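Local coordinates for protein UDP-N-acetylglucosamine 2-epimerase (Methanocaldococcus jannaschii, PDB 4NES) that probably catalyses the reversible epimerization at C-2 of UDP-N-acetylglucosamine to UDP-N-acetylmannosamine, the activated donor of ManNAc residues, at residues R21-K25 with T26-W30; L104-K108 with L109-V113; N169-V172 with D173-L176; K246-E250 with F251-D255; E328-I331 with K332-I336. All coordinates share one frame; numbering follows the deposited sequence.

Contact 1: residues R21-K25 with T26-W30; sequences RALEK and TNIDW
Leu23 O is gripped by two donors of the same residue: Thr26 OG1 at 2.8 Å and Thr26 N at 3.1 Å. The hydroxyl comes in tilted only 19° from the carbonyl plane, whereas the amide sits well above it. With chi1 at 75°, OG1 lies between the backbone N and the carbonyl carbon of its own residue, and from there it also accepts from Ile28 N at 3.1 Å, an ST turn. The type I beta turn from Leu23 to Thr26 and this ST turn follow directly on each other, a worked example of how one threonine can lead the chain out of a helix. Here they carry it from helix 10-23 into strand 30-34, the second strand of the beta-alpha-beta unit 3-7, 10-23, 30-34. With an alanine here, Ile28 N would probably lose this acceptor, and Leu23 O the shorter of its two bonds from this residue. Beyond the turn, Leu23 CB lies over one face of the Trp30 indole, 3.8 Å from the centroid of the five-membered ring, a CH-pi contact. Glu24 CG comes to the edge of the indole at CZ2, on the six-membered ring. The Glu24 carboxylate is taken side-on by Arg21, with NE on OE1 (3.0 Å) and NH2 on OE2 (2.8 Å). Arg21 also reaches the carbonyls of Leu51 and Asn52, while Ala22 faces helix 353-363.

Contact 2: residues L104-K108 with L109-V113; sequences LVASK and LKIDV
Ala106 O and Ile111 N, 2.9 Å apart, form the outer hydrogen bond of a Schellman motif, and Lys110 N to Ser107 O, at 3.1 Å, forms the inner one. The two donors reach their carbonyls from above the carbonyl planes rather than along a lone pair. Lys110 reverses the chain with a positive phi of 63°. One step earlier, Leu109 N still keeps the helical bond to Val105 O (3.2 Å), lying in the plane of that carbonyl. The hydrophobic pair that usually accompanies a Schellman motif is present in modest form, with Ala106 CB 4.0 Å from Ile111 CB. The same methyl, Ala106 CB, meets Val113 CG2 more closely, at 3.6 Å, and the small alanine probably allows this close approach of the strand start to the helix. On another side of the turn Val105 and Leu109 run side by side and point the same way, CG1 of the valine touching CD1 of the leucine at 4.0 Å. A serine in place of the leucine is likely to open a gap beside Val105 and Leu82, with which Leu109 also packs. The Lys108 chain bends at chi2 and chi4, and its NZ bonds to OD1 of Asn97 and of Asn132 of the second subunit. The turn thus joins helix 97-108 to strand 112-116 within a beta-alpha-beta unit: Val105 and Leu109 lean on helix 67-85, Ala106 and Ile111 on strand 89-93, and Lys108 faces the dimer interface.

Contact 3: residues N169-V172 with D173-L176; sequences NTIV and DATL
Ile171 O is held by both donors of Thr175, the amide N at 2.9 Å and OG1 at 2.7 Å, and the two arrive from opposite faces of the carbonyl plane. Thr175 OG1 sits beside its own backbone N (chi1 -50°), which turns the hydroxyl back over the preceding turn of helix 170-183; the same oxygen is hydrogen-bonded to Tyr271. This is the tight part of the contact. Ile171 fills the space next to it, its CG1 3.9 Å from Thr175 OG1, and its side chain also lies about 4 Å from the bound UDP at the nearest atoms. The start of the helix is equally well tied. Asn169, the N-cap, accepts from Ile171 N through OD1 at 2.9 Å with a nearly straight bond (168°), while its ND2 is bonded to Glu117. Asp173 lies back against this first turn, CB 3.3 Å from Thr170 O, and its carboxylate takes the backbone amides of Ser353 and Gly354. The loose, solvent side is at Leu176. Its backbone N bonds to Val172 O at a short 2.8 Å, yet Leu176 CD2 stays 4.3 Å from Val172 CG1; the valine barely meets the leucine and is covered by Asn346 and Phe348. The polar groups of Asn169, Asp173 and Thr175 are therefore spent on bonds within the helix and to neighbouring parts of the chain, and the amides of Ser353 and Gly354, at the start of helix 353-363, would probably help to stabilise the negative charge of Asp173.

Contact 4: residues K246-E250 with F251-D255; sequences KRLKE and FNLFD. With UD1 (uridine-diphosphate-N-acetylglucosamine), chain B.
A Schellman motif closes helix 242-250, its inner bond running from Asn252 N to Lys249 O (3.2 Å) and its outer one from Leu253 N to Leu248 O. The outer bond is short and straight, 2.7 Å and 170°. Leu248 O also receives Phe254 N, which stands well above the carbonyl plane, so one oxygen both ends this helix and holds the first residue of helix 254-259. Lys249 lies alongside Phe254, both pointing the same way; its chain, extended through chi3, lays CE over one face of the ring, 4.2 Å from the centroid, as a CH-pi contact, and the bend at chi4 then turns NZ toward the CD2 side. Leu248 CB is at the edge of that ring instead. On a further flank, Glu250 runs beside Phe251, and its OE1 takes Arg247 NH1 at 2.8 Å on the syn lone pair; Arg247 NE has its own salt bridge to Asp213. Lys246, two residues before Leu248, bends at chi3 (70°) to bring its NZ within 2.9 Å of UD1 O2', on the bound UDP-N-acetylglucosamine. A weak bond joins the same nitrogen to O3B. A nucleotide-sugar pocket is thus contacted by the same helix whose end shows the features characteristic of a Schellman motif: a residue of positive phi, Asn252, and a hydrophobic pair across the turn, Leu248 CD2 to Leu253 CB at 3.7 Å.

Contact 5: residues E328-I331 with K332-I336; sequences EKLI and KAVEI
Lys332 N to Glu328 O (3.1 Å, nearly straight at 169°) is the first of four successive backbone hydrogen bonds that carry this piece of helix 327-338. Ala333 N to Lys329 O follows at 2.9 Å and Val334 N to Leu330 O at 3.0 Å, each donor tilted somewhat from the carbonyl plane in the usual alpha-helical manner. The fourth, from Glu335 N to Ile331 O, is weak at 3.3 Å; Ile331 O also has a hydrogen bond with the Tyr232 hydroxyl. The apolar contact lies on the buried face, where Val334 CG2 is 4.2 Å from Leu330 CD1. Close packing against the backbone is a separate matter. Val334 turns CG2 back over the preceding turn, beside its own backbone N, and this methyl lies 3.3 Å from Leu330 O. The methyl of Ala333 sits similarly over the carbonyl of Lys329, with CB to O at 3.2 Å. Electrostatic contacts belong to the exposed face. The Lys332 side chain starts with CG anti to the backbone N (chi1 176°) and then bends at chi2, which brings NZ round toward Glu335; the resulting salt bridge to OE2 is long, 3.6 Å, and probably a mild attraction at the surface rather than a fixed link. Such a division between an apolar and a charged face is what marks an amphipathic helix. Leu330, Ala333 and Val334 rest on Ile303 of strand 302-304, while Leu330, Ile331 and Val334 also meet helix 215-232 along its Ile228, Ile231 and Tyr232.

How the contacts relate
The five contacts follow one another along the chain without overlapping and sample both halves of a GT-B fold. Contacts 1 and 2, with centres about 22 Å apart, are helix-to-strand turns around the seven-stranded parallel sheet. Contacts 4 and 5, about 26 Å between centres, belong to the domain of the six-stranded sheet, and both lean on helix 215-232. Contact 3 stands between these groups: helix 170-183 packs on helix 10-23, which ends in contact 1, and on helices 271-280 and 289-298 of the other domain. Helix 353-363 further ties contacts 1 and 3. Ligands lie near contacts 3 and 4, consistent with nucleotide binding between the two domains.

Contact 1: residues R21-K25 with T26-W30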
# COMPACT_ATOMS: atom_id res chain seq x y z
N ARG A 21 -1.00 10.18 -26.64
CA ARG A 21 -1.36 10.28 -28.06
C ARG A 21 -2.86 10.05 -28.26
O ARG A 21 -3.54 10.77 -29.02
CB ARG A 21 -0.57 9.26 -28.89
CG ARG A 21 0.90 9.59 -29.15
CD ARG A 21 1.08 10.73 -30.16
NE ARG A 21 1.03 12.03 -29.51
CZ ARG A 21 2.07 12.61 -28.91
NH1 ARG A 21 3.25 12.00 -28.88
NH2 ARG A 21 1.93 13.80 -28.35
N ALA A 22 -3.38 9.07 -27.55
CA ALA A 22 -4.80 8.75 -27.65
C ALA A 22 -5.69 9.83 -27.03
O ALA A 22 -6.70 10.22 -27.62
CB ALA A 22 -5.09 7.40 -27.02
N LEU A 23 -5.31 10.33 -25.86
CA LEU A 23 -6.05 11.41 -25.21
C LEU A 23 -6.14 12.68 -26.06
O LEU A 23 -7.14 13.39 -26.01
CB LEU A 23 -5.43 11.76 -23.86
CG LEU A 23 -5.65 10.75 -22.74
CD1 LEU A 23 -4.72 11.02 -21.56
CD2 LEU A 23 -7.10 10.77 -22.29
N GLU A 24 -5.08 12.95 -26.82
CA GLU A 24 -5.04 14.13 -27.69
C GLU A 24 -6.10 14.10 -28.78
O GLU A 24 -6.45 15.14 -29.33
CB GLU A 24 -3.66 14.29 -28.32
CG GLU A 24 -2.61 14.79 -27.36
CD GLU A 24 -1.22 14.70 -27.97
OE1 GLU A 24 -1.11 14.12 -29.07
OE2 GLU A 24 -0.27 15.20 -27.35
N LYS A 25 -6.60 12.91 -29.09
CA LYS A 25 -7.62 12.77 -30.13
C LYS A 25 -9.03 12.82 -29.56
O LYS A 25 -10.00 12.53 -30.26
CB LYS A 25 -7.46 11.45 -30.86
CG LYS A 25 -6.09 11.27 -31.51
CD LYS A 25 -5.97 9.90 -32.16
CE LYS A 25 -4.64 9.76 -32.88
NZ LYS A 25 -3.47 9.95 -31.97
N THR A 26 -9.16 13.18 -28.29
CA THR A 26 -10.46 13.21 -27.63
C THR A 26 -10.78 14.59 -27.08
O THR A 26 -9.95 15.50 -27.10
CB THR A 26 -10.51 12.23 -26.43
OG1 THR A 26 -9.78 12.77 -25.32
CG2 THR A 26 -9.97 10.87 -26.80
N ASN A 27 -12.00 14.73 -26.56
CA ASN A 27 -12.42 15.95 -25.88
C ASN A 27 -12.20 15.90 -24.36
O ASN A 27 -12.71 16.74 -23.62
CB ASN A 27 -13.91 16.19 -26.15
CG ASN A 27 -14.33 17.61 -25.86
OD1 ASN A 27 -13.69 18.56 -26.31
ND2 ASN A 27 -15.40 17.76 -25.09
N ILE A 28 -11.44 14.91 -23.89
CA ILE A 28 -11.25 14.72 -22.46
C ILE A 28 -10.40 15.86 -21.89
O ILE A 28 -9.42 16.29 -22.51
CB ILE A 28 -10.61 13.34 -22.16
CG1 ILE A 28 -11.56 12.22 -22.59
CG2 ILE A 28 -10.24 13.21 -20.69
CD1 ILE A 28 -10.89 10.87 -22.74
N ASP A 29 -10.81 16.36 -20.72
CA ASP A 29 -10.02 17.32 -19.97
C ASP A 29 -8.97 16.57 -19.15
O ASP A 29 -9.31 15.88 -18.19
CB ASP A 29 -10.96 18.10 -19.04
CG ASP A 29 -10.23 19.11 -18.17
OD1 ASP A 29 -9.12 19.54 -18.55
OD2 ASP A 29 -10.79 19.49 -17.13
N TRP A 30 -7.71 16.69 -19.55
CA TRP A 30 -6.65 15.96 -18.88
C TRP A 30 -5.38 16.78 -18.78
O TRP A 30 -5.13 17.68 -19.59
CB TRP A 30 -6.36 14.67 -19.64
CG TRP A 30 -5.72 14.91 -20.97
CD1 TRP A 30 -6.36 15.20 -22.14
CD2 TRP A 30 -4.33 14.90 -21.26
NE1 TRP A 30 -5.44 15.37 -23.15
CE2 TRP A 30 -4.18 15.19 -22.63
CE3 TRP A 30 -3.18 14.66 -20.50
CZ2 TRP A 30 -2.94 15.25 -23.26
CZ3 TRP A 30 -1.94 14.73 -21.12
CH2 TRP A 30 -1.83 15.02 -22.48

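Contact 2: residues L104-K108 with L109-V113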
# COMPACT_ATOMS: atom_id res chain seq x y z
N LEU A 104 -2.04 5.82 -3.79
CA LEU A 104 -2.40 5.90 -2.39
C LEU A 104 -3.13 7.21 -2.07
O LEU A 104 -4.10 7.22 -1.33
CB LEU A 104 -1.17 5.74 -1.51
CG LEU A 104 -1.45 5.69 -0.01
CD1 LEU A 104 -2.58 4.71 0.31
CD2 LEU A 104 -0.17 5.28 0.71
N VAL A 105 -2.66 8.32 -2.64
CA VAL A 105 -3.35 9.59 -2.42
C VAL A 105 -4.76 9.52 -2.99
O VAL A 105 -5.73 9.86 -2.32
CB VAL A 105 -2.61 10.79 -3.06
CG1 VAL A 105 -3.48 12.03 -3.00
CG2 VAL A 105 -1.28 11.05 -2.36
N ALA A 106 -4.86 9.08 -4.24
CA ALA A 106 -6.15 9.03 -4.92
C ALA A 106 -7.15 8.13 -4.20
O ALA A 106 -8.31 8.50 -4.02
CB ALA A 106 -5.98 8.61 -6.37
N SER A 107 -6.69 6.96 -3.76
CA SER A 107 -7.57 6.01 -3.09
C SER A 107 -8.20 6.58 -1.83
O SER A 107 -9.39 6.38 -1.58
CB SER A 107 -6.81 4.71 -2.77
OG SER A 107 -5.88 4.89 -1.72
N LYS A 108 -7.43 7.31 -1.02
CA LYS A 108 -7.98 7.89 0.20
C LYS A 108 -8.90 9.08 -0.09
O LYS A 108 -9.74 9.43 0.72
CB LYS A 108 -6.87 8.31 1.16
CG LYS A 108 -6.05 7.14 1.74
CD LYS A 108 -6.89 6.30 2.70
CE LYS A 108 -6.08 5.16 3.33
NZ LYS A 108 -5.07 5.66 4.32
N LEU A 109 -8.73 9.70 -1.26
CA LEU A 109 -9.61 10.79 -1.68
C LEU A 109 -10.84 10.27 -2.42
O LEU A 109 -11.68 11.05 -2.86
CB LEU A 109 -8.86 11.77 -2.58
CG LEU A 109 -7.77 12.64 -1.93
CD1 LEU A 109 -7.15 13.57 -2.97
CD2 LEU A 109 -8.32 13.44 -0.75
N LYS A 110 -10.93 8.95 -2.55
CA LYS A 110 -12.03 8.28 -3.25
C LYS A 110 -12.08 8.64 -4.74
O LYS A 110 -13.16 8.74 -5.34
CB LYS A 110 -13.37 8.49 -2.54
CG LYS A 110 -13.29 8.11 -1.07
CD LYS A 110 -14.64 8.11 -0.39
CE LYS A 110 -14.46 7.95 1.11
NZ LYS A 110 -15.72 7.54 1.80
N ILE A 111 -10.90 8.83 -5.32
CA ILE A 111 -10.75 9.07 -6.75
C ILE A 111 -10.32 7.77 -7.40
O ILE A 111 -9.34 7.15 -6.97
CB ILE A 111 -9.67 10.14 -7.02
CG1 ILE A 111 -10.08 11.48 -6.44
CG2 ILE A 111 -9.39 10.26 -8.53
CD1 ILE A 111 -8.97 12.53 -6.43
N ASP A 112 -11.03 7.34 -8.43
CA ASP A 112 -10.70 6.09 -9.12
C ASP A 112 -9.27 6.09 -9.66
O ASP A 112 -8.82 7.05 -10.29
CB ASP A 112 -11.66 5.83 -10.29
CG ASP A 112 -13.06 5.45 -9.84
OD1 ASP A 112 -13.30 5.28 -8.62
OD2 ASP A 112 -13.94 5.30 -10.72
N VAL A 113 -8.57 4.99 -9.41
CA VAL A 113 -7.21 4.81 -9.90
C VAL A 113 -7.18 3.83 -11.07
O VAL A 113 -7.72 2.72 -10.98
CB VAL A 113 -6.29 4.28 -8.79
CG1 VAL A 113 -4.91 3.96 -9.33
CG2 VAL A 113 -6.22 5.30 -7.65

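Contact 3: residues N169-V172 with D173-L176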
# COMPACT_ATOMS: atom_id res chain seq x y z
N ASN A 169 0.63 -4.42 -23.74
CA ASN A 169 1.51 -3.44 -23.12
C ASN A 169 1.71 -2.26 -24.05
O ASN A 169 2.04 -2.44 -25.23
CB ASN A 169 2.85 -4.08 -22.74
CG ASN A 169 3.63 -3.25 -21.74
OD1 ASN A 169 3.86 -2.06 -21.93
ND2 ASN A 169 4.02 -3.88 -20.63
N THR A 170 1.51 -1.04 -23.53
CA THR A 170 1.72 0.18 -24.32
C THR A 170 3.15 0.32 -24.88
O THR A 170 3.38 1.13 -25.80
CB THR A 170 1.39 1.46 -23.54
OG1 THR A 170 2.25 1.54 -22.39
CG2 THR A 170 -0.07 1.48 -23.09
N ILE A 171 4.11 -0.43 -24.35
CA ILE A 171 5.45 -0.37 -24.90
C ILE A 171 5.47 -0.86 -26.35
O ILE A 171 6.31 -0.41 -27.14
CB ILE A 171 6.47 -1.15 -24.03
CG1 ILE A 171 7.89 -0.72 -24.37
CG2 ILE A 171 6.29 -2.66 -24.18
CD1 ILE A 171 8.15 0.74 -24.08
N VAL A 172 4.55 -1.75 -26.72
CA VAL A 172 4.44 -2.14 -28.13
C VAL A 172 4.06 -0.93 -28.98
O VAL A 172 4.70 -0.67 -29.99
CB VAL A 172 3.43 -3.28 -28.36
CG1 VAL A 172 3.40 -3.68 -29.85
CG2 VAL A 172 3.79 -4.48 -27.52
N ASP A 173 3.02 -0.20 -28.56
CA ASP A 173 2.64 1.04 -29.25
C ASP A 173 3.84 1.96 -29.40
O ASP A 173 4.10 2.49 -30.48
CB ASP A 173 1.61 1.87 -28.46
CG ASP A 173 0.39 1.10 -27.97
OD1 ASP A 173 0.45 -0.12 -27.72
OD2 ASP A 173 -0.64 1.77 -27.77
N ALA A 174 4.56 2.18 -28.31
CA ALA A 174 5.66 3.14 -28.30
C ALA A 174 6.79 2.71 -29.24
O ALA A 174 7.31 3.51 -30.02
CB ALA A 174 6.19 3.33 -26.89
N THR A 175 7.13 1.43 -29.18
CA THR A 175 8.22 0.92 -30.00
C THR A 175 7.78 0.97 -31.47
O THR A 175 8.58 1.28 -32.36
CB THR A 175 8.63 -0.52 -29.56
OG1 THR A 175 8.84 -0.54 -28.14
CG2 THR A 175 9.91 -0.94 -30.24
N LEU A 176 6.49 0.73 -31.70
CA LEU A 176 5.89 0.77 -33.04
C LEU A 176 5.59 2.18 -33.57
O LEU A 176 5.54 2.37 -34.79
CB LEU A 176 4.62 -0.08 -33.08
CG LEU A 176 4.70 -1.54 -33.54
CD1 LEU A 176 4.63 -1.60 -35.06
CD2 LEU A 176 5.96 -2.23 -33.03

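Contact 4: residues K246-E250 with F251-D255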
# COMPACT_ATOMS: atom_id res chain seq x y z
N LYS A 246 26.82 6.32 -9.88
CA LYS A 246 27.11 6.74 -8.51
C LYS A 246 27.61 5.56 -7.70
O LYS A 246 28.59 5.67 -6.95
CB LYS A 246 25.86 7.36 -7.87
CG LYS A 246 26.02 7.68 -6.39
CD LYS A 246 24.78 8.36 -5.85
CE LYS A 246 23.61 7.40 -5.77
NZ LYS A 246 22.42 8.08 -5.20
N ARG A 247 26.95 4.41 -7.85
CA ARG A 247 27.35 3.21 -7.13
C ARG A 247 28.69 2.65 -7.61
O ARG A 247 29.51 2.22 -6.80
CB ARG A 247 26.28 2.12 -7.24
CG ARG A 247 24.97 2.46 -6.56
CD ARG A 247 25.14 2.63 -5.06
NE ARG A 247 23.85 2.77 -4.40
CZ ARG A 247 23.70 3.01 -3.10
NH1 ARG A 247 24.77 3.13 -2.33
NH2 ARG A 247 22.49 3.12 -2.58
N LEU A 248 28.91 2.65 -8.93
CA LEU A 248 30.18 2.17 -9.47
C LEU A 248 31.36 2.97 -8.92
O LEU A 248 32.41 2.40 -8.61
CB LEU A 248 30.19 2.20 -10.99
CG LEU A 248 29.37 1.09 -11.66
CD1 LEU A 248 29.11 1.44 -13.11
CD2 LEU A 248 30.11 -0.24 -11.54
N LYS A 249 31.17 4.27 -8.78
CA LYS A 249 32.22 5.13 -8.23
C LYS A 249 32.37 4.88 -6.73
O LYS A 249 33.48 4.87 -6.20
CB LYS A 249 31.92 6.60 -8.51
CG LYS A 249 32.03 6.98 -9.98
CD LYS A 249 31.44 8.35 -10.24
CE LYS A 249 31.71 8.81 -11.66
NZ LYS A 249 33.15 9.09 -11.89
N GLU A 250 31.25 4.69 -6.04
CA GLU A 250 31.27 4.42 -4.60
C GLU A 250 32.05 3.15 -4.28
O GLU A 250 32.78 3.09 -3.28
CB GLU A 250 29.85 4.32 -4.06
CG GLU A 250 29.80 3.86 -2.60
CD GLU A 250 28.39 3.74 -2.07
OE1 GLU A 250 27.43 3.87 -2.86
OE2 GLU A 250 28.24 3.53 -0.84
N PHE A 251 31.90 2.14 -5.13
CA PHE A 251 32.52 0.84 -4.90
C PHE A 251 33.85 0.68 -5.63
O PHE A 251 34.40 -0.42 -5.69
CB PHE A 251 31.56 -0.28 -5.31
CG PHE A 251 30.28 -0.30 -4.53
CD1 PHE A 251 30.27 0.06 -3.19
CD2 PHE A 251 29.08 -0.65 -5.13
CE1 PHE A 251 29.09 0.06 -2.46
CE2 PHE A 251 27.90 -0.65 -4.41
CZ PHE A 251 27.90 -0.30 -3.08
N ASN A 252 34.36 1.79 -6.18
CA ASN A 252 35.61 1.79 -6.94
C ASN A 252 35.65 0.78 -8.09
O ASN A 252 36.63 0.05 -8.25
CB ASN A 252 36.82 1.59 -6.02
CG ASN A 252 37.61 2.87 -5.82
OD1 ASN A 252 37.38 3.61 -4.86
ND2 ASN A 252 38.54 3.15 -6.73
N LEU A 253 34.58 0.75 -8.88
CA LEU A 253 34.53 -0.12 -10.05
C LEU A 253 34.45 0.68 -11.34
O LEU A 253 34.70 0.15 -12.43
CB LEU A 253 33.32 -1.05 -9.97
CG LEU A 253 33.33 -2.16 -8.93
CD1 LEU A 253 31.99 -2.89 -8.91
CD2 LEU A 253 34.46 -3.14 -9.21
N PHE A 254 34.11 1.96 -11.23
CA PHE A 254 33.92 2.79 -12.42
C PHE A 254 35.18 2.89 -13.26
O PHE A 254 35.14 2.66 -14.47
CB PHE A 254 33.43 4.19 -12.06
CG PHE A 254 32.97 4.98 -13.25
CD1 PHE A 254 31.77 4.69 -13.88
CD2 PHE A 254 33.76 6.01 -13.77
CE1 PHE A 254 31.35 5.40 -14.98
CE2 PHE A 254 33.34 6.73 -14.87
CZ PHE A 254 32.14 6.42 -15.48
N ASP A 255 36.30 3.23 -12.63
CA ASP A 255 37.56 3.38 -13.35
C ASP A 255 38.00 2.09 -14.06
O ASP A 255 38.63 2.15 -15.11
CB ASP A 255 38.66 3.91 -12.43
CG ASP A 255 38.59 5.41 -12.25
OD1 ASP A 255 37.54 6.01 -12.59
OD2 ASP A 255 39.58 6.00 -11.77
C1' UD1 B . 13.58 4.43 -10.35
C2' UD1 B . 12.56 3.38 -10.03
C3' UD1 B . 12.76 2.18 -10.82
C4' UD1 B . 12.84 2.44 -12.27
C5' UD1 B . 13.83 3.55 -12.55
C6' UD1 B . 13.80 3.99 -13.97
C7' UD1 B . 11.72 3.48 -7.61
C8' UD1 B . 11.93 3.02 -6.20
N2' UD1 B . 12.66 3.01 -8.60
O1' UD1 B . 14.83 3.95 -10.01
O3' UD1 B . 11.70 1.25 -10.56
O4' UD1 B . 13.23 1.27 -12.97
O5' UD1 B . 13.53 4.71 -11.78
O6' UD1 B . 15.01 4.43 -14.46
O7' UD1 B . 10.79 4.23 -7.90
N1 UD1 B . 19.39 10.13 -10.31
C2 UD1 B . 19.89 11.17 -10.99
N3 UD1 B . 19.12 11.87 -11.81
C4 UD1 B . 17.82 11.57 -11.97
C5 UD1 B . 17.27 10.50 -11.28
C6 UD1 B . 18.09 9.78 -10.43
O2 UD1 B . 21.06 11.47 -10.87
O4 UD1 B . 17.05 12.31 -12.82
C1B UD1 B . 20.24 9.33 -9.40
C2B UD1 B . 20.37 9.87 -8.03
O2' UD1 B . 21.66 9.61 -7.54
C3B UD1 B . 19.39 9.12 -7.28
C4B UD1 B . 19.49 7.77 -7.90
O4B UD1 B . 19.73 8.00 -9.28
O3B UD1 B . 19.61 9.09 -5.89
C5B UD1 B . 18.25 6.97 -7.74
O5B UD1 B . 17.07 7.61 -8.15
PA UD1 B . 15.69 6.99 -7.81
O1A UD1 B . 15.56 6.90 -6.32
O2A UD1 B . 14.62 7.83 -8.43
O3A UD1 B . 15.65 5.51 -8.33
PB UD1 B . 16.05 4.92 -9.76
O1B UD1 B . 17.26 4.06 -9.56
O2B UD1 B . 16.15 6.01 -10.79

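Contact 5: residues E328-I331 with K332-I336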
# COMPACT_ATOMS: atom_id res chain seq x y z
N GLU A 328 29.04 -17.92 -14.86
CA GLU A 328 29.01 -19.15 -15.65
C GLU A 328 27.67 -19.24 -16.39
O GLU A 328 27.63 -19.63 -17.56
CB GLU A 328 29.21 -20.38 -14.77
CG GLU A 328 30.21 -20.19 -13.64
CD GLU A 328 31.65 -20.23 -14.11
OE1 GLU A 328 31.97 -20.99 -15.05
OE2 GLU A 328 32.47 -19.52 -13.52
N LYS A 329 26.59 -18.88 -15.72
CA LYS A 329 25.28 -18.84 -16.37
C LYS A 329 25.29 -17.81 -17.49
O LYS A 329 24.69 -18.02 -18.54
CB LYS A 329 24.17 -18.51 -15.37
CG LYS A 329 23.74 -19.67 -14.47
CD LYS A 329 22.49 -19.30 -13.69
CE LYS A 329 21.98 -20.45 -12.83
NZ LYS A 329 22.78 -20.63 -11.59
N LEU A 330 25.97 -16.69 -17.25
CA LEU A 330 26.05 -15.64 -18.26
C LEU A 330 26.82 -16.12 -19.49
O LEU A 330 26.40 -15.91 -20.63
CB LEU A 330 26.71 -14.39 -17.67
CG LEU A 330 27.01 -13.25 -18.64
CD1 LEU A 330 25.74 -12.73 -19.29
CD2 LEU A 330 27.73 -12.14 -17.89
N ILE A 331 27.94 -16.80 -19.27
CA ILE A 331 28.74 -17.31 -20.38
C ILE A 331 27.95 -18.29 -21.23
O ILE A 331 27.94 -18.19 -22.46
CB ILE A 331 30.06 -17.95 -19.88
CG1 ILE A 331 30.96 -16.88 -19.26
CG2 ILE A 331 30.78 -18.64 -21.03
CD1 ILE A 331 31.24 -15.69 -20.16
N LYS A 332 27.27 -19.24 -20.58
CA LYS A 332 26.48 -20.23 -21.31
C LYS A 332 25.33 -19.58 -22.06
O LYS A 332 25.04 -19.93 -23.20
CB LYS A 332 25.94 -21.30 -20.36
CG LYS A 332 25.03 -22.32 -21.03
CD LYS A 332 25.77 -23.12 -22.10
CE LYS A 332 24.90 -24.24 -22.66
NZ LYS A 332 25.69 -25.21 -23.46
N ALA A 333 24.67 -18.62 -21.41
CA ALA A 333 23.56 -17.90 -22.03
C ALA A 333 23.97 -17.14 -23.29
O ALA A 333 23.21 -17.08 -24.26
CB ALA A 333 22.93 -16.95 -21.03
N VAL A 334 25.17 -16.55 -23.29
CA VAL A 334 25.65 -15.85 -24.47
C VAL A 334 25.79 -16.82 -25.64
O VAL A 334 25.37 -16.53 -26.76
CB VAL A 334 26.97 -15.11 -24.20
CG1 VAL A 334 27.57 -14.59 -25.49
CG2 VAL A 334 26.74 -13.96 -23.23
N GLU A 335 26.35 -18.00 -25.38
CA GLU A 335 26.47 -19.02 -26.41
C GLU A 335 25.11 -19.42 -26.97
O GLU A 335 24.92 -19.49 -28.18
CB GLU A 335 27.21 -20.25 -25.88
CG GLU A 335 27.52 -21.28 -26.94
CD GLU A 335 28.30 -22.46 -26.39
OE1 GLU A 335 29.35 -22.80 -26.97
OE2 GLU A 335 27.86 -23.04 -25.37
N ILE A 336 24.16 -19.69 -26.07
CA ILE A 336 22.81 -20.08 -26.46
C ILE A 336 22.16 -18.99 -27.31
O ILE A 336 21.62 -19.26 -28.38
CB ILE A 336 21.94 -20.36 -25.22
CG1 ILE A 336 22.50 -21.57 -24.44
CG2 ILE A 336 20.48 -20.59 -25.61
CD1 ILE A 336 21.86 -21.77 -23.08